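Local coordinates for capsular polysaccharide biosynthesis protein (Vibrio cholerae, PDB 1XPJ) that probably acts as a haloacid dehalogenase-like hydrolase, with a possible role in capsular polysaccharide biosynthesis, at the interface of chains A and B. Numbering follows the deposited sequence. Chains: chain A/B, hypothetical protein.

The interface of chains A and B. Residues chain A 66, 80-85; chain B 58-60, 62-63.
Helix 58-64 of chain B lies against the edge strand 82-85 of chain A, touching the preceding loop residues A:Tyr80 and A:Asp81 and the first residue of helix 66-75, A:Leu66. The helix grips the strand backbone at A:Ile83 on both of its polar atoms. The amide N of A:Ile83 donates to the carbonyl O of B:Gly59 over 3.1 Å in a nearly straight bond (163° at H), approaching above the carbonyl plane. In return, the carboxamide ND2 of B:Asn62 donates to A:Ile83 O at 2.9 Å. This acceptor lies close to the amide plane of B:Asn62, although the nitrogen itself sits above the plane of the strand carbonyl. A water 3.0 Å from B:Asn62 ND2 also contacts A:Val85 N, extending the link along the strand, and may help to hold the carboxamide's rotation. A:Leu66 crosses this side chain at about a right angle, its CD1 methyl 3.7 Å from B:Asn62 CB.

With CG1 beside its backbone N (chi1 -71°), B:Ile63 points its CD1 tip to tip at A:Tyr80, 3.7 Å from ring atom CE1, while its CG1 lies in plane at the ring edge. The B:Ile63 and A:Ile83 side chains cross at about a right angle, with B:Ile63 CG1 3.9 Å from A:Ile83 CG1. On the other flank, B:Gly59 presents a bare CA to the CD2 methyl of A:Leu84 at 3.6 Å and to the aliphatic part of A:Glu82, which may allow the helix to approach the strand closely. The patch, repeated with the chains exchanged, joins two copies about a two-fold axis by capping a strand edge with a helix; it may support a dimer, although the structure alone does not establish that assembly in solution.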
loop_
_atom_site.group_PDB
_atom_site.type_symbol
_atom_site.label_atom_id
_atom_site.label_comp_id
_atom_site.label_asym_id
_atom_site.label_seq_id
_atom_site.Cartn_x
_atom_site.Cartn_y
_atom_site.Cartn_z
ATOM N N LEU A 66 5.595 5.105 13.510
ATOM C CA LEU A 66 4.185 5.304 13.896
ATOM C C LEU A 66 3.968 5.635 15.371
ATOM O O LEU A 66 3.258 6.597 15.646
ATOM C CB LEU A 66 3.277 4.150 13.451
ATOM C CG LEU A 66 2.324 4.435 12.280
ATOM C CD1 LEU A 66 1.601 3.128 11.855
ATOM C CD2 LEU A 66 1.269 5.549 12.572
ATOM N N TYR A 80 -7.369 13.921 14.676
ATOM C CA TYR A 80 -7.092 13.066 13.525
ATOM C C TYR A 80 -8.027 11.880 13.599
ATOM O O TYR A 80 -8.286 11.358 14.676
ATOM C CB TYR A 80 -5.606 12.618 13.468
ATOM C CG TYR A 80 -5.160 11.773 14.645
ATOM C CD1 TYR A 80 -5.174 10.369 14.577
ATOM C CD2 TYR A 80 -4.749 12.375 15.843
ATOM C CE1 TYR A 80 -4.777 9.573 15.693
ATOM C CE2 TYR A 80 -4.353 11.613 16.951
ATOM C CZ TYR A 80 -4.371 10.213 16.873
ATOM O OH TYR A 80 -3.978 9.472 17.972
ATOM N N ASP A 81 -8.535 11.488 12.431
ATOM C CA ASP A 81 -9.340 10.286 12.258
ATOM C C ASP A 81 -8.577 9.145 11.609
ATOM O O ASP A 81 -8.966 7.999 11.769
ATOM C CB ASP A 81 -10.556 10.597 11.413
ATOM C CG ASP A 81 -11.406 11.653 12.025
ATOM O OD1 ASP A 81 -12.142 11.332 12.983
ATOM O OD2 ASP A 81 -11.394 12.831 11.624
ATOM N N GLU A 82 -7.509 9.454 10.871
ATOM C CA GLU A 82 -6.680 8.426 10.234
ATOM C C GLU A 82 -5.222 8.839 10.237
ATOM O O GLU A 82 -4.926 10.028 10.188
ATOM C CB GLU A 82 -7.089 8.195 8.774
ATOM C CG GLU A 82 -8.390 7.433 8.551
ATOM C CD GLU A 82 -8.780 7.399 7.083
ATOM O OE1 GLU A 82 -7.865 7.420 6.217
ATOM O OE2 GLU A 82 -9.988 7.336 6.780
ATOM N N ILE A 83 -4.318 7.862 10.304
ATOM C CA ILE A 83 -2.921 8.094 9.985
ATOM C C ILE A 83 -2.485 7.146 8.867
ATOM O O ILE A 83 -2.814 5.960 8.893
ATOM C CB ILE A 83 -1.996 7.920 11.201
ATOM C CG1 ILE A 83 -2.523 8.682 12.414
ATOM C CG2 ILE A 83 -0.599 8.398 10.851
ATOM C CD1 ILE A 83 -1.765 8.350 13.707
ATOM N N LEU A 84 -1.754 7.693 7.896
ATOM C CA LEU A 84 -1.314 6.967 6.725
ATOM C C LEU A 84 0.180 7.231 6.584
ATOM O O LEU A 84 0.595 8.380 6.509
ATOM C CB LEU A 84 -2.060 7.477 5.482
ATOM C CG LEU A 84 -3.570 7.189 5.273
ATOM C CD1 LEU A 84 -4.008 7.721 3.914
ATOM C CD2 LEU A 84 -3.915 5.696 5.375
ATOM N N VAL A 85 0.984 6.173 6.573
ATOM C CA VAL A 85 2.420 6.319 6.379
ATOM C C VAL A 85 2.725 5.783 4.987
ATOM O O VAL A 85 1.832 5.254 4.340
ATOM C CB VAL A 85 3.235 5.583 7.463
ATOM C CG1 VAL A 85 3.204 6.337 8.758
ATOM C CG2 VAL A 85 2.730 4.136 7.655
ATOM N N VAL B 58 -6.831 1.150 6.254
ATOM C CA VAL B 58 -5.523 1.146 6.906
ATOM C C VAL B 58 -5.275 2.358 7.811
ATOM O O VAL B 58 -4.582 2.246 8.817
ATOM C CB VAL B 58 -4.384 1.007 5.858
ATOM C CG1 VAL B 58 -3.016 1.067 6.516
ATOM C CG2 VAL B 58 -4.548 -0.298 5.112
ATOM N N GLY B 59 -5.825 3.509 7.457
ATOM C CA GLY B 59 -5.712 4.695 8.295
ATOM C C GLY B 59 -6.186 4.465 9.723
ATOM O O GLY B 59 -5.634 5.041 10.674
ATOM N N LYS B 60 -7.213 3.626 9.863
ATOM C CA LYS B 60 -7.747 3.222 11.154
ATOM C C LYS B 60 -6.941 2.094 11.797
ATOM O O LYS B 60 -6.703 2.125 13.004
ATOM C CB LYS B 60 -9.216 2.800 11.027
ATOM C CG LYS B 60 -10.164 3.934 10.627
ATOM C CD LYS B 60 -10.434 4.891 11.783
ATOM C CE LYS B 60 -11.392 6.026 11.382
ATOM N NZ LYS B 60 -12.568 5.563 10.592
ATOM N N ASN B 62 -3.749 1.499 11.490
ATOM C CA ASN B 62 -2.551 2.127 12.044
ATOM C C ASN B 62 -2.811 2.718 13.445
ATOM O O ASN B 62 -1.905 2.746 14.281
ATOM C CB ASN B 62 -1.995 3.199 11.096
ATOM C CG ASN B 62 -1.439 2.607 9.803
ATOM O OD1 ASN B 62 -1.145 1.416 9.722
ATOM N ND2 ASN B 62 -1.290 3.446 8.788
ATOM N N ILE B 63 -4.047 3.155 13.703
ATOM C CA ILE B 63 -4.367 3.816 14.966
ATOM C C ILE B 63 -4.754 2.807 16.042
ATOM O O ILE B 63 -4.188 2.799 17.125
ATOM C CB ILE B 63 -5.502 4.868 14.784
ATOM C CG1 ILE B 63 -5.011 6.081 14.002
ATOM C CG2 ILE B 63 -6.084 5.325 16.146
ATOM C CD1 ILE B 63 -6.160 6.958 13.479
HETATM O O HOH W 1 -0.514 3.549 5.882
#